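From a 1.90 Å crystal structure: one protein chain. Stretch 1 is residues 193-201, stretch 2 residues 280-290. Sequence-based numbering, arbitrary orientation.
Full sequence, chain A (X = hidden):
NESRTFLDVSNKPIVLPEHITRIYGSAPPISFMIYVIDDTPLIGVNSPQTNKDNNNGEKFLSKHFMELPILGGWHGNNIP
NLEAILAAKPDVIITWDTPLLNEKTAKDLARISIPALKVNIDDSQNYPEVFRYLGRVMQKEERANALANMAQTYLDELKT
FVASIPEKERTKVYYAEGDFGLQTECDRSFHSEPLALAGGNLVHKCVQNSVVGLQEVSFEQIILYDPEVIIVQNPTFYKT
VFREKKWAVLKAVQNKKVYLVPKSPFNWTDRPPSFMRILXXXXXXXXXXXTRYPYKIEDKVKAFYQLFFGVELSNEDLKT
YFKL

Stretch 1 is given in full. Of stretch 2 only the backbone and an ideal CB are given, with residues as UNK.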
ATOM      1  N   GLU A 193      -0.946  -9.032   1.810  1.00 15.53           N
ATOM      2  CA  GLU A 193      -2.417  -9.023   1.815  1.00 16.53           C
ATOM      3  C   GLU A 193      -3.116  -8.919   0.439  1.00 15.41           C
ATOM      4  O   GLU A 193      -4.060  -9.671   0.196  1.00 15.92           O
ATOM      5  CB  GLU A 193      -2.930  -7.915   2.750  1.00 17.62           C
ATOM      6  CG  GLU A 193      -4.436  -7.916   2.964  1.00 19.35           C
ATOM      7  CD  GLU A 193      -5.191  -6.950   2.057  1.00 20.91           C
ATOM      8  OE1 GLU A 193      -4.551  -6.156   1.326  1.00 25.13           O
ATOM      9  OE2 GLU A 193      -6.445  -6.969   2.086  1.00 21.92           O
ATOM     10  N   PRO A 194      -2.676  -7.995  -0.451  1.00 13.97           N
ATOM     11  CA  PRO A 194      -3.399  -7.852  -1.713  1.00 14.25           C
ATOM     12  C   PRO A 194      -3.218  -9.049  -2.645  1.00 14.08           C
ATOM     13  O   PRO A 194      -4.054  -9.274  -3.516  1.00 13.40           O
ATOM     14  CB  PRO A 194      -2.790  -6.597  -2.337  1.00 15.55           C
ATOM     15  CG  PRO A 194      -1.459  -6.447  -1.697  1.00 15.88           C
ATOM     16  CD  PRO A 194      -1.631  -6.963  -0.309  1.00 15.55           C
ATOM     17  N   LEU A 195      -2.143  -9.808  -2.450  1.00 13.07           N
ATOM     18  CA  LEU A 195      -1.937 -11.040  -3.220  1.00 13.88           C
ATOM     19  C   LEU A 195      -3.009 -12.075  -2.868  1.00 14.62           C
ATOM     20  O   LEU A 195      -3.543 -12.754  -3.745  1.00 17.08           O
ATOM     21  CB  LEU A 195      -0.536 -11.593  -2.976  1.00 15.55           C
ATOM     22  CG  LEU A 195       0.600 -10.686  -3.468  1.00 18.79           C
ATOM     23  CD1 LEU A 195       1.889 -10.929  -2.694  1.00 22.01           C
ATOM     24  CD2 LEU A 195       0.835 -10.915  -4.943  1.00 23.70           C
ATOM     25  N   ALA A 196      -3.331 -12.181  -1.585  1.00 15.69           N
ATOM     26  CA  ALA A 196      -4.408 -13.067  -1.130  1.00 16.48           C
ATOM     27  C   ALA A 196      -5.783 -12.510  -1.497  1.00 16.16           C
ATOM     28  O   ALA A 196      -6.686 -13.263  -1.867  1.00 16.73           O
ATOM     29  CB  ALA A 196      -4.310 -13.281   0.369  1.00 18.29           C
ATOM     30  N   LEU A 197      -5.939 -11.192  -1.397  1.00 16.52           N
ATOM     31  CA  LEU A 197      -7.203 -10.536  -1.753  1.00 17.81           C
ATOM     32  C   LEU A 197      -7.545 -10.711  -3.234  1.00 17.67           C
ATOM     33  O   LEU A 197      -8.720 -10.770  -3.615  1.00 20.09           O
ATOM     34  CB  LEU A 197      -7.127  -9.047  -1.423  1.00 17.81           C
ATOM     35  CG  LEU A 197      -8.451  -8.292  -1.396  1.00 20.46           C
ATOM     36  CD1 LEU A 197      -9.301  -8.753  -0.221  1.00 22.28           C
ATOM     37  CD2 LEU A 197      -8.191  -6.792  -1.325  1.00 20.35           C
ATOM     38  N   ALA A 198      -6.507 -10.804  -4.059  1.00 15.04           N
ATOM     39  CA  ALA A 198      -6.663 -11.018  -5.488  1.00 15.37           C
ATOM     40  C   ALA A 198      -6.922 -12.486  -5.866  1.00 15.95           C
ATOM     41  O   ALA A 198      -7.041 -12.794  -7.038  1.00 17.63           O
ATOM     42  CB  ALA A 198      -5.425 -10.514  -6.209  1.00 14.89           C
ATOM     43  N   GLY A 199      -6.985 -13.380  -4.885  1.00 15.48           N
ATOM     44  CA  GLY A 199      -7.263 -14.795  -5.131  1.00 16.55           C
ATOM     45  C   GLY A 199      -6.021 -15.657  -5.299  1.00 16.34           C
ATOM     46  O   GLY A 199      -6.091 -16.752  -5.848  1.00 18.78           O
ATOM     47  N   GLY A 200      -4.883 -15.175  -4.814  1.00 16.04           N
ATOM     48  CA  GLY A 200      -3.649 -15.931  -4.891  1.00 16.52           C
ATOM     49  C   GLY A 200      -3.526 -16.981  -3.803  1.00 17.05           C
ATOM     50  O   GLY A 200      -4.031 -16.810  -2.689  1.00 18.45           O
ATOM     51  N   ASN A 201      -2.863 -18.078  -4.147  1.00 16.65           N
ATOM     52  CA  ASN A 201      -2.418 -19.072  -3.184  1.00 15.81           C
ATOM     53  C   ASN A 201      -0.934 -18.810  -2.929  1.00 15.86           C
ATOM     54  O   ASN A 201      -0.046 -19.271  -3.674  1.00 14.59           O
ATOM     55  CB  ASN A 201      -2.673 -20.475  -3.733  1.00 16.97           C
ATOM     56  CG  ASN A 201      -2.202 -21.566  -2.808  1.00 18.69           C
ATOM     57  OD1 ASN A 201      -1.567 -21.320  -1.796  1.00 23.28           O
ATOM     58  ND2 ASN A 201      -2.510 -22.802  -3.166  1.00 17.76           N
ATOM     59  N   UNK A 280      -4.039  -2.041  -7.102  1.00 12.71           N
ATOM     60  CA  UNK A 280      -2.996  -3.059  -7.155  1.00 12.94           C
ATOM     61  C   UNK A 280      -3.499  -4.482  -7.068  1.00 12.90           C
ATOM     62  O   UNK A 280      -2.961  -5.370  -7.725  1.00 13.15           O
ATOM     63  CB  UNK A 280      -1.995  -2.821  -6.023  1.00 12.94           C
ATOM     64  N   UNK A 281      -4.523  -4.718  -6.250  1.00 13.17           N
ATOM     65  CA  UNK A 281      -5.096  -6.065  -6.138  1.00 13.24           C
ATOM     66  C   UNK A 281      -5.795  -6.479  -7.435  1.00 12.49           C
ATOM     67  O   UNK A 281      -5.771  -7.653  -7.808  1.00 13.52           O
ATOM     68  CB  UNK A 281      -6.082  -6.127  -4.970  1.00 13.24           C
ATOM     69  N   UNK A 282      -6.395  -5.520  -8.133  1.00 13.10           N
ATOM     70  CA  UNK A 282      -6.951  -5.794  -9.465  1.00 13.57           C
ATOM     71  C   UNK A 282      -5.853  -6.139 -10.465  1.00 14.56           C
ATOM     72  O   UNK A 282      -5.979  -7.101 -11.241  1.00 16.28           O
ATOM     73  CB  UNK A 282      -7.750  -4.590  -9.967  1.00 13.57           C
ATOM     74  N   UNK A 283      -4.782  -5.359 -10.448  1.00 14.04           N
ATOM     75  CA  UNK A 283      -3.619  -5.650 -11.289  1.00 14.63           C
ATOM     76  C   UNK A 283      -3.094  -7.064 -11.027  1.00 13.56           C
ATOM     77  O   UNK A 283      -2.863  -7.837 -11.973  1.00 13.24           O
ATOM     78  CB  UNK A 283      -2.512  -4.623 -11.041  1.00 14.63           C
ATOM     79  N   UNK A 284      -2.922  -7.412  -9.753  1.00 12.95           N
ATOM     80  CA  UNK A 284      -2.535  -8.784  -9.379  1.00 13.87           C
ATOM     81  C   UNK A 284      -3.533  -9.831  -9.921  1.00 13.84           C
ATOM     82  O   UNK A 284      -3.121 -10.853 -10.496  1.00 13.30           O
ATOM     83  CB  UNK A 284      -2.438  -8.901  -7.857  1.00 13.87           C
ATOM     84  N   UNK A 285      -4.830  -9.596  -9.729  1.00 14.41           N
ATOM     85  CA  UNK A 285      -5.851 -10.534 -10.220  1.00 14.95           C
ATOM     86  C   UNK A 285      -5.749 -10.755 -11.733  1.00 15.55           C
ATOM     87  O   UNK A 285      -5.892 -11.890 -12.224  1.00 16.46           O
ATOM     88  CB  UNK A 285      -7.248 -10.019  -9.869  1.00 14.95           C
ATOM     89  N   UNK A 286      -5.485  -9.675 -12.462  1.00 13.90           N
ATOM     90  CA  UNK A 286      -5.323  -9.728 -13.918  1.00 15.59           C
ATOM     91  C   UNK A 286      -4.136 -10.610 -14.320  1.00 16.52           C
ATOM     92  O   UNK A 286      -4.168 -11.246 -15.366  1.00 20.05           O
ATOM     93  CB  UNK A 286      -5.137  -8.317 -14.479  1.00 15.59           C
ATOM     94  N   UNK A 287      -3.103 -10.649 -13.487  1.00 16.23           N
ATOM     95  CA  UNK A 287      -1.938 -11.490 -13.748  1.00 16.10           C
ATOM     96  C   UNK A 287      -2.151 -12.938 -13.288  1.00 14.96           C
ATOM     97  O   UNK A 287      -1.665 -13.859 -13.930  1.00 18.16           O
ATOM     98  CB  UNK A 287      -0.708 -10.902 -13.054  1.00 16.10           C
ATOM     99  N   UNK A 288      -2.871 -13.138 -12.185  1.00 13.93           N
ATOM    100  CA  UNK A 288      -3.165 -14.488 -11.684  1.00 14.48           C
ATOM    101  C   UNK A 288      -4.192 -15.243 -12.548  1.00 15.20           C
ATOM    102  O   UNK A 288      -4.145 -16.466 -12.651  1.00 17.73           O
ATOM    103  CB  UNK A 288      -3.680 -14.398 -10.246  1.00 14.48           C
ATOM    104  N   UNK A 289      -5.107 -14.499 -13.162  1.00 15.00           N
ATOM    105  CA  UNK A 289      -6.249 -15.055 -13.884  1.00 16.97           C
ATOM    106  C   UNK A 289      -6.392 -14.381 -15.243  1.00 18.03           C
ATOM    107  O   UNK A 289      -7.388 -13.715 -15.508  1.00 21.18           O
ATOM    108  CB  UNK A 289      -7.535 -14.892 -13.071  1.00 16.97           C
ATOM    109  N   UNK A 290      -5.388 -14.562 -16.118  1.00 21.71           N
ATOM    110  CA  UNK A 290      -5.389 -13.856 -17.409  1.00 25.02           C
ATOM    111  C   UNK A 290      -6.581 -14.192 -18.307  1.00 27.09           C
ATOM    112  O   UNK A 290      -6.993 -13.352 -19.102  1.00 29.88           O
ATOM    113  CB  UNK A 290      -4.097 -14.176 -18.163  1.00 25.02           C
TER

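Stretch 2 runs as a helix as far as position 288, and its axis passes within 8.5 Å of the short helix 193-197 at an angle of 55° between their directions. At position 280 CA-to-CB points sideways, and an ideal CB would lie 5.3 Å from Pro 194 CB, so stretch 1 sets little limit here; the residue is Gly 280, which adds almost nothing to the contact.

Position 281 is more tightly defined. Its CB points toward stretch 1, 4.0 Å from Pro 194 O, with Leu 197 CD2 and Ala 198 CB close by, and the CA atoms of 194 and 281 are 5.1 Å apart. A small apolar residue suits such close backbones. It is Ala 281, whose CB packs 4.2 Å from Pro 194 CB and 4.3 Å from Leu 197 CD2, while its carbonyl O lies 3.3 Å from Ala 198 CB.

At 282 the bond points away and at 283 sideways, with nothing of stretch 1 within 5.5 Å of either ideal CB, so many side chains would be compatible. The residues are His 282, which bonds elsewhere in the structure, and Trp 283, whose end comes nearer but does not touch.

Position 284 again points toward stretch 1, with its ideal CB 3.8 Å from Ala 198 CB and 4.8 Å from Leu 195 CD2. The surroundings offered by Pro 194, Leu 195 and Ala 198 are largely apolar, suiting an aliphatic chain such as leucine, isoleucine, valine or methionine. Ile 284 fills the space in two directions: CG2 meets Ala 198 CB at 3.4 Å, and CD1 reaches Leu 195 CD2 at 3.7 Å and Pro 194 CB at 4.1 Å.

Position 285 points sideways, but its CA is 4.8 Å from Ala 198 CA and its ideal CB 4.0 Å from Ala 198 O. Such proximity favours a small residue, and Ala 285 places its CB 4.1 Å from Ala 198 CB.

Positions 286 and 287 are out of reach of stretch 1, which leaves their choice open. Ser 286 donates from OG to Trp 283 O at 2.6 Å, a bond back into its own helix; Lys 287 makes no contact across.

Position 288 points toward the turn that ends helix 193-197, where Gly 200, lacking a CB, leaves room for a branched or long apolar chain. Leu 288 (m, t) sends CD1 to 3.6 Å from Gly 200 N and 4.2 Å from Ala 198 CB.

At 289 the backbone leaves helical angles. CB points toward stretch 1 but lies far from it, so a long side chain is needed; the carbonyls of Ala 198 and Gly 199 favour one carrying a donor, such as tyrosine, lysine or arginine. Tyr 289 donates from OH to Gly 199 O at 2.6 Å, with both carbonyl oxygens at the ring edge. Ala 198 O, 3.6 Å from Tyr 289 CE2, remains without a hydrogen-bonding partner.

Position 290 is out of reach, its phi of -61° allowing proline among others; it is Pro 290.

Stretch 2 (280-290) GAHWIASKLYP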
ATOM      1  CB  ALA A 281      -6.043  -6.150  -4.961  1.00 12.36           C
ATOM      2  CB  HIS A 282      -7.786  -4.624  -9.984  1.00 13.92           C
ATOM      3  CG  HIS A 282      -9.205  -4.660  -9.526  1.00 14.98           C
ATOM      4  ND1 HIS A 282     -10.169  -5.411 -10.161  1.00 15.60           N
ATOM      5  CD2 HIS A 282      -9.822  -4.056  -8.484  1.00 15.03           C
ATOM      6  CE1 HIS A 282     -11.322  -5.263  -9.535  1.00 16.77           C
ATOM      7  NE2 HIS A 282     -11.136  -4.445  -8.513  1.00 16.82           N
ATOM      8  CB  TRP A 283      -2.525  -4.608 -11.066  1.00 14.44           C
ATOM      9  CG  TRP A 283      -1.251  -4.926 -11.773  1.00 15.63           C
ATOM     10  CD1 TRP A 283      -0.986  -4.751 -13.102  1.00 16.37           C
ATOM     11  CD2 TRP A 283      -0.066  -5.480 -11.198  1.00 14.25           C
ATOM     12  NE1 TRP A 283       0.289  -5.154 -13.386  1.00 15.92           N
ATOM     13  CE2 TRP A 283       0.876  -5.615 -12.239  1.00 14.56           C
ATOM     14  CE3 TRP A 283       0.292  -5.883  -9.909  1.00 14.21           C
ATOM     15  CZ2 TRP A 283       2.155  -6.119 -12.028  1.00 13.10           C
ATOM     16  CZ3 TRP A 283       1.561  -6.401  -9.704  1.00 14.63           C
ATOM     17  CH2 TRP A 283       2.477  -6.510 -10.760  1.00 13.57           C
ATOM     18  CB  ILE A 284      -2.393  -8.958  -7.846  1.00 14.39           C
ATOM     19  CG1 ILE A 284      -1.181  -8.180  -7.321  1.00 15.08           C
ATOM     20  CG2 ILE A 284      -2.226 -10.421  -7.479  1.00 14.45           C
ATOM     21  CD1 ILE A 284      -1.206  -7.977  -5.820  1.00 15.34           C
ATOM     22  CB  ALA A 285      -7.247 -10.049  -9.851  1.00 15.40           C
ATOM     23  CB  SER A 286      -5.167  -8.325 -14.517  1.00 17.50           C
ATOM     24  OG  SER A 286      -3.858  -7.791 -14.323  1.00 18.69           O
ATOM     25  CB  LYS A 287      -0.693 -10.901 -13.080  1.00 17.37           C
ATOM     26  CG  LYS A 287      -0.313  -9.500 -13.548  1.00 19.28           C
ATOM     27  CD  LYS A 287      -0.185  -9.393 -15.066  1.00 20.12           C
ATOM     28  CE  LYS A 287       0.284  -8.009 -15.478  1.00 21.67           C
ATOM     29  NZ  LYS A 287      -0.043  -7.748 -16.902  1.00 22.58           N
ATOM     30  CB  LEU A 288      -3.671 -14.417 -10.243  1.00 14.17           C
ATOM     31  CG  LEU A 288      -2.753 -13.821  -9.169  1.00 14.82           C
ATOM     32  CD1 LEU A 288      -3.460 -13.867  -7.813  1.00 14.87           C
ATOM     33  CD2 LEU A 288      -1.415 -14.535  -9.103  1.00 15.63           C
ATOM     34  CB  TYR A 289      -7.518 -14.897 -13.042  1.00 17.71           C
ATOM     35  CG  TYR A 289      -7.365 -15.606 -11.729  1.00 17.83           C
ATOM     36  CD1 TYR A 289      -7.382 -16.996 -11.677  1.00 17.87           C
ATOM     37  CD2 TYR A 289      -7.112 -14.902 -10.545  1.00 17.67           C
ATOM     38  CE1 TYR A 289      -7.200 -17.668 -10.492  1.00 18.61           C
ATOM     39  CE2 TYR A 289      -6.927 -15.577  -9.346  1.00 16.48           C
ATOM     40  CZ  TYR A 289      -6.968 -16.962  -9.333  1.00 17.53           C
ATOM     41  OH  TYR A 289      -6.790 -17.668  -8.169  1.00 17.96           O
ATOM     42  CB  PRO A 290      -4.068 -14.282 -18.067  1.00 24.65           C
ATOM     43  CG  PRO A 290      -3.603 -15.474 -17.323  1.00 23.10           C
ATOM     44  CD  PRO A 290      -4.179 -15.385 -15.936  1.00 21.92           C
TER
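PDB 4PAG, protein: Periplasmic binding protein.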